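Local coordinates for cellulose-binding protein (PDB 2YHG) that probably hydrolyses glycosidic bonds through a nucleoside hydrolase-like domain that binds metal ions, as part of a larger cellulose-binding protein, at residues Y117-V122 against D189-W194; T156-V161 against T193-N198; T66-K71 against S282-E287; G277-S282 against V290-Y295. One frame throughout, in Å; residues are numbered along the deposited sequence.

Interaction 1 of 4, residues Y117-V122 against D189-W194; sequences YGMGDV and DNAGTW. With EDO (1,2-ethanediol), chain J.
Met119 lays its terminal methyl over the face of the Trp194 indole, with CE 3.4 Å from the centroid of the five-membered ring in a CH-pi contact. Bends at chi2 (-59°) and chi3 (-69°) curl the side chain back to that position. Its sulfur meets the same ring obliquely, a Met-aromatic contact, and Met119 SD rests 3.6 Å from Ala191 CB. At its backbone, Met119 N donates to Asn190 OD1 at 2.7 Å, in the carbonyl plane on a lone pair; the bond is that of the conformer described, Asn190 having a second for which it is uncertain. Nearby, Tyr117 CE1 touches Asp189 CB at 3.4 Å, the ring lying 71° from the carboxylate plane.

The next shell fixes these groups. Asp189 N-caps the helix, its OD1 accepting from Gly192 N at 3.2 Å, weakly from Ala191 N, and from Cys154 N, while a water bridges its OD2 to Gly118 N. Glu287 OE1 binds both Tyr117 OH and Asn190 ND2. At the far end, Asp121 takes a bond from an ethanediol probably left by crystallisation. The loop following edge strand 110-112 thus packs on the start of helix 190-198, with Asn155 and Ala158 of helix 155-167 against Ala191.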
loop_
_atom_site.group_PDB
_atom_site.type_symbol
_atom_site.label_atom_id
_atom_site.label_comp_id
_atom_site.label_asym_id
_atom_site.label_seq_id
_atom_site.Cartn_x
_atom_site.Cartn_y
_atom_site.Cartn_z
ATOM N N TYR A 117 -5.490 19.870 -14.923
ATOM C CA TYR A 117 -6.120 18.566 -15.032
ATOM C C TYR A 117 -5.598 17.691 -16.175
ATOM O O TYR A 117 -5.512 18.114 -17.325
ATOM C CB TYR A 117 -7.632 18.754 -15.213
ATOM C CG TYR A 117 -8.333 17.458 -15.534
ATOM C CD1 TYR A 117 -8.476 16.471 -14.567
ATOM C CD2 TYR A 117 -8.784 17.176 -16.806
ATOM C CE1 TYR A 117 -9.030 15.224 -14.875
ATOM C CE2 TYR A 117 -9.350 15.950 -17.134
ATOM C CZ TYR A 117 -9.424 14.962 -16.168
ATOM O OH TYR A 117 -9.899 13.692 -16.454
ATOM N N GLY A 118 -5.323 16.437 -15.843
ATOM C CA GLY A 118 -5.161 15.389 -16.810
ATOM C C GLY A 118 -4.028 15.639 -17.789
ATOM O O GLY A 118 -3.055 16.330 -17.489
ATOM N N MET A 119 -4.136 15.018 -18.962
ATOM C CA MET A 119 -3.140 15.208 -20.005
ATOM C C MET A 119 -3.117 16.653 -20.497
ATOM O O MET A 119 -2.148 17.054 -21.133
ATOM C CB MET A 119 -3.377 14.249 -21.170
ATOM C CG MET A 119 -3.096 12.791 -20.826
ATOM S SD MET A 119 -1.383 12.468 -20.261
ATOM C CE MET A 119 -0.459 12.722 -21.755
ATOM N N GLY A 120 -4.133 17.449 -20.202
ATOM C CA GLY A 120 -4.098 18.867 -20.531
ATOM C C GLY A 120 -3.081 19.653 -19.738
ATOM O O GLY A 120 -2.801 20.792 -20.100
ATOM N N ASP A 121 -2.482 19.070 -18.706
ATOM C CA ASP A 121 -1.371 19.670 -18.016
ATOM C C ASP A 121 -0.120 18.830 -18.077
ATOM O O ASP A 121 0.703 18.863 -17.142
ATOM C CB ASP A 121 -1.744 20.079 -16.596
ATOM C CG ASP A 121 -0.826 21.118 -16.044
ATOM O OD1 ASP A 121 -0.335 21.967 -16.816
ATOM O OD2 ASP A 121 -0.633 21.119 -14.812
ATOM N N VAL A 122 0.047 18.109 -19.176
ATOM C CA VAL A 122 1.242 17.320 -19.438
ATOM C C VAL A 122 1.861 17.827 -20.740
ATOM O O VAL A 122 1.134 18.057 -21.734
ATOM C CB VAL A 122 0.929 15.814 -19.506
ATOM C CG1 VAL A 122 2.102 15.028 -19.988
ATOM C CG2 VAL A 122 0.458 15.346 -18.148
ATOM N N ASP A 189 -8.154 10.756 -13.707
ATOM C CA ASP A 189 -7.853 11.571 -14.854
ATOM C C ASP A 189 -7.501 10.682 -16.014
ATOM O O ASP A 189 -7.297 9.474 -15.894
ATOM C CB ASP A 189 -6.818 12.683 -14.592
ATOM C CG ASP A 189 -5.376 12.230 -14.414
ATOM O OD1 ASP A 189 -5.065 11.035 -14.602
ATOM O OD2 ASP A 189 -4.551 13.124 -14.079
ATOM N N ASN A 190 -7.421 11.301 -17.196
ATOM C CA ASN A 190 -7.106 10.604 -18.435
ATOM C C ASN A 190 -5.612 10.308 -18.571
ATOM O O ASN A 190 -5.217 9.548 -19.447
ATOM C CB ASN A 190 -7.646 11.413 -19.623
ATOM C CG ASN A 190 -7.159 12.832 -19.618
ATOM O OD1 ASN A 190 -5.945 13.051 -19.581
ATOM N ND2 ASN A 190 -8.079 13.793 -19.756
ATOM N N ALA A 191 -4.774 10.854 -17.684
ATOM C CA ALA A 191 -3.335 10.657 -17.746
ATOM C C ALA A 191 -2.934 9.274 -17.272
ATOM O O ALA A 191 -1.983 8.695 -17.785
ATOM C CB ALA A 191 -2.609 11.737 -16.965
ATOM N N GLY A 192 -3.642 8.723 -16.293
ATOM C CA GLY A 192 -3.395 7.334 -15.925
ATOM C C GLY A 192 -3.676 6.415 -17.083
ATOM O O GLY A 192 -2.931 5.475 -17.352
ATOM N N THR A 193 -4.767 6.657 -17.787
ATOM C CA THR A 193 -5.120 5.842 -18.953
ATOM C C THR A 193 -4.060 5.983 -20.047
ATOM O O THR A 193 -3.663 4.980 -20.657
ATOM C CB THR A 193 -6.515 6.198 -19.462
ATOM O OG1 THR A 193 -7.366 6.384 -18.316
ATOM C CG2 THR A 193 -7.017 5.107 -20.347
ATOM N N TRP A 194 -3.588 7.206 -20.273
ATOM C CA TRP A 194 -2.513 7.440 -21.225
ATOM C C TRP A 194 -1.277 6.603 -20.866
ATOM O O TRP A 194 -0.650 5.982 -21.734
ATOM C CB TRP A 194 -2.169 8.919 -21.267
ATOM C CG TRP A 194 -1.058 9.264 -22.199
ATOM C CD1 TRP A 194 -1.151 9.557 -23.539
ATOM C CD2 TRP A 194 0.308 9.427 -21.851
ATOM N NE1 TRP A 194 0.085 9.841 -24.056
ATOM C CE2 TRP A 194 1.004 9.776 -23.041
ATOM C CE3 TRP A 194 1.007 9.410 -20.648
ATOM C CZ2 TRP A 194 2.371 10.033 -23.053
ATOM C CZ3 TRP A 194 2.364 9.713 -20.657
ATOM C CH2 TRP A 194 3.035 10.006 -21.857
HETATM C C1 EDO J . 2.397 22.402 -14.009
HETATM O O1 EDO J . 1.076 22.670 -13.575
HETATM C C2 EDO J . 3.361 22.594 -12.873
HETATM O O2 EDO J . 3.253 23.933 -12.391
HETATM O O HOH W 1 -5.578 15.509 -13.124
HETATM O O HOH W 2 -7.021 16.545 -20.149
#

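Interaction 2 of 4, residues T156-V161 against T193-N198; sequences TIAQAV and TWLAKN
Two neighbouring helices of the nucleoside hydrolase-like domain meet here: helix 155-167 follows strand 146-150 and helix 190-198 follows strand 180-185, adjacent strands of the parallel sheet. The axes of 156-161 and 193-198 approach to 9.9 Å, with their directions 42° apart. Leu195 has the largest share of the contact, spreading its two methyls along the opposing helix. Its chi1 (-76°) sends CG toward Ala158 CB, and chi2 (165°) sets the methyls apart: Leu195 CD1 lies 3.9 Å from Ile157 CG2, and Leu195 CD2 lies 3.8 Å from Val161 CG2. Beside this cluster the benzo part of Trp194 meets the same alanine, CE3 being 4.0 Å from Ala158 CB.

Trp194 is backed from its own helix by Asn198, whose ND2 sits 3.1 Å above the indole plane, toward the rim. That amide donates to Trp194 O at 3.0 Å, and Asn198 N reaches the same oxygen from the other face of its plane. Beyond the pair, Ile157 rests on Ala148 and Cys150 of strand 146-150, and Phe199 meets Trp194 edge-to-face. The side chains meet through carbon alone, touching the Ala158 backbone too, without polar bonds between the segments; shape and burial probably set the packing.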
loop_
_atom_site.group_PDB
_atom_site.type_symbol
_atom_site.label_atom_id
_atom_site.label_comp_id
_atom_site.label_asym_id
_atom_site.label_seq_id
_atom_site.Cartn_x
_atom_site.Cartn_y
_atom_site.Cartn_z
ATOM N N THR A 156 0.794 13.798 -12.613
ATOM C CA THR A 156 2.162 14.128 -12.195
ATOM C C THR A 156 3.108 13.000 -12.549
ATOM O O THR A 156 4.268 13.218 -12.929
ATOM C CB THR A 156 2.228 14.482 -10.707
ATOM O OG1 THR A 156 1.269 15.507 -10.387
ATOM C CG2 THR A 156 3.590 14.985 -10.332
ATOM N N ILE A 157 2.629 11.767 -12.455
ATOM C CA ILE A 157 3.370 10.594 -12.901
ATOM C C ILE A 157 3.509 10.660 -14.434
ATOM O O ILE A 157 4.601 10.400 -14.984
ATOM C CB ILE A 157 2.695 9.294 -12.469
ATOM C CG1 ILE A 157 2.404 9.267 -10.968
ATOM C CG2 ILE A 157 3.586 8.109 -12.863
ATOM C CD1 ILE A 157 1.507 8.126 -10.508
ATOM N N ALA A 158 2.422 10.989 -15.127
ATOM C CA ALA A 158 2.474 11.081 -16.595
ATOM C C ALA A 158 3.473 12.169 -17.034
ATOM O O ALA A 158 4.188 11.942 -18.006
ATOM C CB ALA A 158 1.105 11.330 -17.167
ATOM N N GLN A 159 3.535 13.294 -16.340
ATOM C CA GLN A 159 4.491 14.334 -16.738
ATOM C C GLN A 159 5.931 13.802 -16.580
ATOM O O GLN A 159 6.789 14.054 -17.432
ATOM C CB GLN A 159 4.311 15.600 -15.920
ATOM C CG GLN A 159 5.335 16.678 -16.223
ATOM C CD GLN A 159 5.210 17.242 -17.625
ATOM O OE1 GLN A 159 4.187 17.089 -18.275
ATOM N NE2 GLN A 159 6.276 17.906 -18.128
ATOM N N ALA A 160 6.199 13.079 -15.499
ATOM C CA ALA A 160 7.528 12.488 -15.275
ATOM C C ALA A 160 7.882 11.557 -16.438
ATOM O O ALA A 160 8.967 11.640 -17.021
ATOM C CB ALA A 160 7.530 11.731 -13.968
ATOM N N VAL A 161 6.991 10.621 -16.741
ATOM C CA VAL A 161 7.255 9.653 -17.814
ATOM C C VAL A 161 7.362 10.358 -19.173
ATOM O O VAL A 161 8.247 10.039 -19.969
ATOM C CB VAL A 161 6.158 8.546 -17.814
ATOM C CG1 VAL A 161 6.283 7.675 -19.060
ATOM C CG2 VAL A 161 6.206 7.732 -16.554
ATOM N N THR A 193 -4.767 6.657 -17.787
ATOM C CA THR A 193 -5.120 5.842 -18.953
ATOM C C THR A 193 -4.060 5.983 -20.047
ATOM O O THR A 193 -3.663 4.980 -20.657
ATOM C CB THR A 193 -6.515 6.198 -19.462
ATOM O OG1 THR A 193 -7.366 6.384 -18.316
ATOM C CG2 THR A 193 -7.017 5.107 -20.347
ATOM N N TRP A 194 -3.588 7.206 -20.273
ATOM C CA TRP A 194 -2.513 7.440 -21.225
ATOM C C TRP A 194 -1.277 6.603 -20.866
ATOM O O TRP A 194 -0.650 5.982 -21.734
ATOM C CB TRP A 194 -2.169 8.919 -21.267
ATOM C CG TRP A 194 -1.058 9.264 -22.199
ATOM C CD1 TRP A 194 -1.151 9.557 -23.539
ATOM C CD2 TRP A 194 0.308 9.427 -21.851
ATOM N NE1 TRP A 194 0.085 9.841 -24.056
ATOM C CE2 TRP A 194 1.004 9.776 -23.041
ATOM C CE3 TRP A 194 1.007 9.410 -20.648
ATOM C CZ2 TRP A 194 2.371 10.033 -23.053
ATOM C CZ3 TRP A 194 2.364 9.713 -20.657
ATOM C CH2 TRP A 194 3.035 10.006 -21.857
ATOM N N LEU A 195 -0.953 6.540 -19.564
ATOM C CA LEU A 195 0.166 5.716 -19.132
ATOM C C LEU A 195 -0.037 4.249 -19.433
ATOM O O LEU A 195 0.859 3.571 -19.969
ATOM C CB LEU A 195 0.421 5.882 -17.626
ATOM C CG LEU A 195 1.114 7.178 -17.188
ATOM C CD1 LEU A 195 0.983 7.377 -15.692
ATOM C CD2 LEU A 195 2.576 7.165 -17.607
ATOM N N ALA A 196 -1.193 3.704 -19.066
ATOM C CA ALA A 196 -1.445 2.270 -19.251
ATOM C C ALA A 196 -1.432 1.899 -20.729
ATOM O O ALA A 196 -0.947 0.831 -21.086
ATOM C CB ALA A 196 -2.765 1.895 -18.603
ATOM N N LYS A 197 -1.961 2.774 -21.571
ATOM C CA LYS A 197 -2.002 2.517 -23.006
ATOM C C LYS A 197 -0.606 2.594 -23.612
ATOM O O LYS A 197 -0.245 1.769 -24.473
ATOM C CB LYS A 197 -2.938 3.540 -23.668
ATOM C CG LYS A 197 -2.990 3.501 -25.187
ATOM C CD LYS A 197 -3.428 2.160 -25.718
ATOM C CE LYS A 197 -3.841 2.264 -27.184
ATOM N NZ LYS A 197 -4.277 0.962 -27.697
ATOM N N ASN A 198 0.138 3.642 -23.276
ATOM C CA ASN A 198 1.387 3.899 -23.967
ATOM C C ASN A 198 2.553 3.103 -23.424
ATOM O O ASN A 198 3.571 2.956 -24.116
ATOM C CB ASN A 198 1.702 5.393 -23.946
ATOM C CG ASN A 198 0.869 6.151 -24.964
ATOM O OD1 ASN A 198 1.284 6.232 -26.105
ATOM N ND2 ASN A 198 -0.285 6.634 -24.594
#

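Interaction 3 of 4, residues T66-K71 against S282-E287; sequences TGCWKK and SCMSGE
Cys68 and Cys283 are joined by a disulfide, SG to SG 2.0 Å, and this covalent link is the tightest part of the contact. Its chi3 of 62° is smaller than usual for disulfides. Both sulfurs stand between their own backbone N and carbonyl carbon (chi1 60° and 55°), and the short bridge holds Cys68 CA and Cys283 CA 5.3 Å apart. Met284 CB, from a buried residue, packs 3.8 Å from Cys68 SG, which is buried as well. Trp69, the next residue in the type I turn from Gly67 to Lys70, lies flat against the bridge at the solvent rim. Cys283 SG sits over one indole face, 3.1 Å from the centroid of the five-membered ring, a very close sulfur-aromatic contact, while Cys283 CB lies over the six-membered ring, 3.6 Å from its centroid. Ser282 OG, also on the exposed rim, approaches the same indole at its edge, 3.5 Å from Trp69 CH2.

Elsewhere the contact is looser and bridged by water. Lys71 NZ and Glu287 OE2 remain 4.9 Å apart, and one water stands between them, accepting from Lys71 NZ and donating to Glu287 OE2 and to Cys283 O. The ammonium also makes a cation-pi contact with Tyr117. Trp69 lies near the calcium ligand Asp36, with the ion about 7 Å from its side chain. A disulfide with one of its sulfurs against an indole face therefore fixes the spacing of the two loops beside the calcium site, whereas the opposite charges are joined through water, a link that probably tolerates small shifts.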
loop_
_atom_site.group_PDB
_atom_site.type_symbol
_atom_site.label_atom_id
_atom_site.label_comp_id
_atom_site.label_asym_id
_atom_site.label_seq_id
_atom_site.Cartn_x
_atom_site.Cartn_y
_atom_site.Cartn_z
ATOM N N THR A 66 -4.002 17.402 -8.824
ATOM C CA THR A 66 -5.366 17.527 -9.296
ATOM C C THR A 66 -5.970 16.159 -9.572
ATOM O O THR A 66 -5.333 15.112 -9.523
ATOM C CB THR A 66 -5.356 18.350 -10.594
ATOM O OG1 THR A 66 -4.544 17.624 -11.510
ATOM C CG2 THR A 66 -4.847 19.784 -10.370
ATOM N N GLY A 67 -7.252 16.208 -9.916
ATOM C CA GLY A 67 -7.964 15.088 -10.531
ATOM C C GLY A 67 -9.311 15.597 -11.003
ATOM O O GLY A 67 -9.573 16.797 -10.932
ATOM N N CYS A 68 -10.158 14.730 -11.538
ATOM C CA CYS A 68 -11.390 15.212 -12.108
ATOM C C CYS A 68 -12.384 15.764 -11.102
ATOM O O CYS A 68 -13.309 16.465 -11.506
ATOM C CB CYS A 68 -12.004 14.259 -13.113
ATOM S SG CYS A 68 -12.487 12.654 -12.741
ATOM N N TRP A 69 -12.164 15.524 -9.807
ATOM C CA TRP A 69 -12.956 16.134 -8.752
ATOM C C TRP A 69 -12.341 17.420 -8.201
ATOM O O TRP A 69 -12.975 18.083 -7.378
ATOM C CB TRP A 69 -13.175 15.152 -7.611
ATOM C CG TRP A 69 -13.902 13.907 -8.025
ATOM C CD1 TRP A 69 -13.401 12.656 -8.014
ATOM C CD2 TRP A 69 -15.250 13.805 -8.505
ATOM N NE1 TRP A 69 -14.341 11.770 -8.471
ATOM C CE2 TRP A 69 -15.485 12.456 -8.782
ATOM C CE3 TRP A 69 -16.274 14.729 -8.749
ATOM C CZ2 TRP A 69 -16.706 11.986 -9.302
ATOM C CZ3 TRP A 69 -17.489 14.261 -9.288
ATOM C CH2 TRP A 69 -17.684 12.913 -9.525
ATOM N N LYS A 70 -11.161 17.802 -8.674
ATOM C CA LYS A 70 -10.458 18.999 -8.215
ATOM C C LYS A 70 -9.456 19.362 -9.297
ATOM O O LYS A 70 -8.287 18.951 -9.234
ATOM C CB LYS A 70 -9.767 18.724 -6.874
ATOM C CG LYS A 70 -8.850 19.871 -6.370
ATOM C CD LYS A 70 -9.186 20.312 -4.958
ATOM C CE LYS A 70 -8.722 21.751 -4.706
ATOM N NZ LYS A 70 -7.283 21.937 -5.003
ATOM N N LYS A 71 -9.898 20.105 -10.313
ATOM C CA LYS A 71 -9.113 20.268 -11.524
ATOM C C LYS A 71 -8.031 21.314 -11.459
ATOM O O LYS A 71 -7.218 21.396 -12.381
ATOM C CB LYS A 71 -10.024 20.479 -12.734
ATOM C CG LYS A 71 -10.817 19.234 -13.104
ATOM C CD LYS A 71 -11.544 19.383 -14.415
ATOM C CE LYS A 71 -12.080 18.067 -14.889
ATOM N NZ LYS A 71 -12.728 18.174 -16.229
ATOM N N SER A 282 -16.980 9.059 -12.785
ATOM C CA SER A 282 -17.936 9.762 -13.639
ATOM C C SER A 282 -17.452 11.135 -14.074
ATOM O O SER A 282 -17.824 11.580 -15.160
ATOM C CB SER A 282 -19.267 9.904 -12.930
ATOM O OG SER A 282 -19.141 10.722 -11.791
ATOM N N CYS A 283 -16.545 11.755 -13.314
ATOM C CA CYS A 283 -16.005 13.044 -13.661
ATOM C C CYS A 283 -15.022 13.012 -14.817
ATOM O O CYS A 283 -14.619 14.085 -15.272
ATOM C CB CYS A 283 -15.392 13.746 -12.442
ATOM S SG CYS A 283 -14.077 12.862 -11.476
ATOM N N MET A 284 -14.730 11.819 -15.348
ATOM C CA MET A 284 -13.943 11.694 -16.554
ATOM C C MET A 284 -14.647 10.813 -17.598
ATOM O O MET A 284 -13.999 10.243 -18.481
ATOM C CB MET A 284 -12.520 11.189 -16.283
ATOM C CG MET A 284 -12.423 9.832 -15.629
ATOM S SD MET A 284 -10.745 9.203 -15.518
ATOM C CE MET A 284 -10.355 9.052 -17.280
ATOM N N SER A 285 -15.970 10.825 -17.575
ATOM C CA SER A 285 -16.720 10.035 -18.516
ATOM C C SER A 285 -16.338 10.348 -19.962
ATOM O O SER A 285 -16.132 11.481 -20.341
ATOM C CB SER A 285 -18.201 10.251 -18.288
ATOM O OG SER A 285 -18.516 11.597 -18.434
ATOM N N GLY A 286 -16.227 9.291 -20.748
ATOM C CA GLY A 286 -15.924 9.428 -22.170
ATOM C C GLY A 286 -14.439 9.538 -22.475
ATOM O O GLY A 286 -14.062 9.410 -23.638
ATOM N N GLU A 287 -13.599 9.860 -21.484
ATOM C CA GLU A 287 -12.192 10.153 -21.737
ATOM C C GLU A 287 -11.360 8.893 -21.893
ATOM O O GLU A 287 -10.382 8.912 -22.637
ATOM C CB GLU A 287 -11.630 11.024 -20.644
ATOM C CG GLU A 287 -12.287 12.395 -20.571
ATOM C CD GLU A 287 -11.786 13.257 -19.460
ATOM O OE1 GLU A 287 -10.715 12.982 -18.881
ATOM O OE2 GLU A 287 -12.465 14.257 -19.146
HETATM O O HOH W 3 -12.908 15.523 -16.809
#

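Interaction 4 of 4, residues G277-S282 against V290-Y295; sequences GVRGMS and VYDTYY
Arg279 bends at chi2 (-56°), which swings its guanidinium across toward Asp292, and Tyr294 places CG between its backbone N and carbonyl carbon (chi1 64°), carrying the phenol alongside residues 277-279. Arginine and carboxylate then meet end-on: Arg279 NH1 donates to Asp292 OD1 at 2.8 Å and Arg279 NH2 to Asp292 OD2 at 3.0 Å, each on a syn lone pair, with the two planes only 1° apart. NH1 has a second acceptor, Tyr294 OH at 3.0 Å, also in the guanidinium plane. The same hydroxyl donates to Val278 O at 2.7 Å, coming from above the carbonyl plane; Arg206 NH1 is another donor to that oxygen. The phenol oxygen thus has two partners, while Gly277 CA covers one ring face in a CH-pi contact, 4.0 Å from the centroid.

Gly277 N donates to Tyr294 O at 3.0 Å, and a water joins Val278 N to that carbonyl oxygen. A cis peptide links Asp292 to Thr293, just before the tyrosine. Tyr294 also packs against Thr193 and Lys197 of helix 190-198. The Gly277-Tyr294 backbone bond closes the neck of the loop between strands 273-276 and 295-298, and the bidentate, coplanar arginine-aspartate salt bridge braces it.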
loop_
_atom_site.group_PDB
_atom_site.type_symbol
_atom_site.label_atom_id
_atom_site.label_comp_id
_atom_site.label_asym_id
_atom_site.label_seq_id
_atom_site.Cartn_x
_atom_site.Cartn_y
_atom_site.Cartn_z
ATOM N N GLY A 277 -10.186 -1.910 -20.768
ATOM C CA GLY A 277 -11.094 -0.803 -20.757
ATOM C C GLY A 277 -11.653 -0.441 -19.404
ATOM O O GLY A 277 -12.760 0.074 -19.299
ATOM N N VAL A 278 -10.869 -0.621 -18.344
ATOM C CA VAL A 278 -11.331 -0.316 -16.975
ATOM C C VAL A 278 -11.610 1.192 -16.910
ATOM O O VAL A 278 -10.697 2.011 -17.084
ATOM C CB VAL A 278 -10.312 -0.720 -15.912
ATOM C CG1 VAL A 278 -10.825 -0.358 -14.537
ATOM C CG2 VAL A 278 -10.037 -2.206 -15.961
ATOM N N ARG A 279 -12.851 1.574 -16.681
ATOM C CA ARG A 279 -13.243 2.973 -16.740
ATOM C C ARG A 279 -13.053 3.696 -15.417
ATOM O O ARG A 279 -13.289 3.129 -14.347
ATOM C CB ARG A 279 -14.689 3.104 -17.204
ATOM C CG ARG A 279 -14.974 2.530 -18.590
ATOM C CD ARG A 279 -14.089 3.116 -19.661
ATOM N NE ARG A 279 -14.519 2.712 -20.992
ATOM C CZ ARG A 279 -13.720 2.486 -22.039
ATOM N NH1 ARG A 279 -12.411 2.426 -21.915
ATOM N NH2 ARG A 279 -14.259 2.353 -23.254
ATOM N N GLY A 280 -12.681 4.951 -15.519
ATOM C CA GLY A 280 -12.544 5.841 -14.378
ATOM C C GLY A 280 -13.884 6.344 -13.879
ATOM O O GLY A 280 -14.954 5.933 -14.326
ATOM N N MET A 281 -13.809 7.265 -12.941
ATOM C CA MET A 281 -14.979 7.822 -12.300
ATOM C C MET A 281 -15.768 8.718 -13.229
ATOM O O MET A 281 -15.322 9.135 -14.289
ATOM C CB MET A 281 -14.556 8.590 -11.052
ATOM C CG MET A 281 -13.825 7.727 -10.030
ATOM S SD MET A 281 -13.529 8.495 -8.425
ATOM C CE MET A 281 -15.125 8.236 -7.661
ATOM N N SER A 282 -16.980 9.059 -12.785
ATOM C CA SER A 282 -17.936 9.762 -13.639
ATOM C C SER A 282 -17.452 11.135 -14.074
ATOM O O SER A 282 -17.824 11.580 -15.160
ATOM C CB SER A 282 -19.267 9.904 -12.930
ATOM O OG SER A 282 -19.141 10.722 -11.791
ATOM N N VAL A 290 -10.984 6.772 -25.705
ATOM C CA VAL A 290 -10.103 7.121 -26.810
ATOM C C VAL A 290 -8.807 6.308 -26.787
ATOM O O VAL A 290 -8.152 6.197 -27.824
ATOM C CB VAL A 290 -9.809 8.622 -26.883
ATOM C CG1 VAL A 290 -11.105 9.415 -26.968
ATOM C CG2 VAL A 290 -8.890 9.076 -25.736
ATOM N N TYR A 291 -8.467 5.729 -25.634
ATOM C CA TYR A 291 -7.284 4.920 -25.476
ATOM C C TYR A 291 -7.519 3.445 -25.736
ATOM O O TYR A 291 -6.597 2.647 -25.643
ATOM C CB TYR A 291 -6.724 5.107 -24.067
ATOM C CG TYR A 291 -6.260 6.513 -23.811
ATOM C CD1 TYR A 291 -5.097 6.974 -24.366
ATOM C CD2 TYR A 291 -7.017 7.391 -23.057
ATOM C CE1 TYR A 291 -4.680 8.285 -24.163
ATOM C CE2 TYR A 291 -6.612 8.705 -22.843
ATOM C CZ TYR A 291 -5.434 9.136 -23.416
ATOM O OH TYR A 291 -4.998 10.435 -23.261
ATOM N N ASP A 292 -8.748 3.055 -26.058
ATOM C CA ASP A 292 -8.991 1.604 -26.217
ATOM C C ASP A 292 -8.117 1.067 -27.374
ATOM O O ASP A 292 -7.912 1.762 -28.365
ATOM C CB ASP A 292 -10.455 1.340 -26.564
ATOM C CG ASP A 292 -11.421 1.557 -25.392
ATOM O OD1 ASP A 292 -10.953 1.690 -24.201
ATOM O OD2 ASP A 292 -12.642 1.573 -25.626
ATOM N N THR A 293 -7.641 -0.193 -27.289
ATOM C CA THR A 293 -7.751 -1.044 -26.106
ATOM C C THR A 293 -6.549 -0.815 -25.192
ATOM O O THR A 293 -5.426 -0.719 -25.649
ATOM C CB THR A 293 -7.731 -2.546 -26.524
ATOM O OG1 THR A 293 -8.638 -2.710 -27.628
ATOM C CG2 THR A 293 -8.090 -3.444 -25.364
ATOM N N TYR A 294 -6.832 -0.733 -23.884
ATOM C CA TYR A 294 -5.801 -0.655 -22.871
ATOM C C TYR A 294 -6.126 -1.617 -21.756
ATOM O O TYR A 294 -7.289 -1.938 -21.527
ATOM C CB TYR A 294 -5.617 0.777 -22.324
ATOM C CG TYR A 294 -6.816 1.309 -21.603
ATOM C CD1 TYR A 294 -7.823 1.978 -22.283
ATOM C CD2 TYR A 294 -6.985 1.093 -20.244
ATOM C CE1 TYR A 294 -8.946 2.422 -21.635
ATOM C CE2 TYR A 294 -8.152 1.501 -19.582
ATOM C CZ TYR A 294 -9.133 2.133 -20.304
ATOM O OH TYR A 294 -10.330 2.507 -19.721
ATOM N N TYR A 295 -5.091 -2.025 -21.029
ATOM C CA TYR A 295 -5.237 -2.982 -19.946
ATOM C C TYR A 295 -4.717 -2.388 -18.648
ATOM O O TYR A 295 -3.731 -1.635 -18.656
ATOM C CB TYR A 295 -4.471 -4.273 -20.260
ATOM C CG TYR A 295 -5.145 -5.088 -21.329
ATOM C CD1 TYR A 295 -4.935 -4.841 -22.665
ATOM C CD2 TYR A 295 -6.055 -6.081 -20.982
ATOM C CE1 TYR A 295 -5.620 -5.553 -23.650
ATOM C CE2 TYR A 295 -6.732 -6.800 -21.938
ATOM C CZ TYR A 295 -6.527 -6.522 -23.272
ATOM O OH TYR A 295 -7.215 -7.253 -24.223
HETATM O O HOH W 4 -8.136 -1.433 -18.563
#

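How the interactions relate
From the N terminus, residues 66-71 come first and open the longest of the four closures, which interaction 3 completes some 210 residues later at 282-287. Interactions 1 and 2 are nested inside it: 117-122 and then 156-161 both pair with helix 190-198, sharing Thr193 and Trp194. Interaction 4 follows both in series and closes the loop between strands 273-276 and 295-298. It crosses interaction 3, with which it shares Ser282. Thr193 packs on Tyr291, and Lys197 bonds to Thr293 between interactions 2 and 4, tying the late loop to helix 190-198 and the parallel-sheet domain.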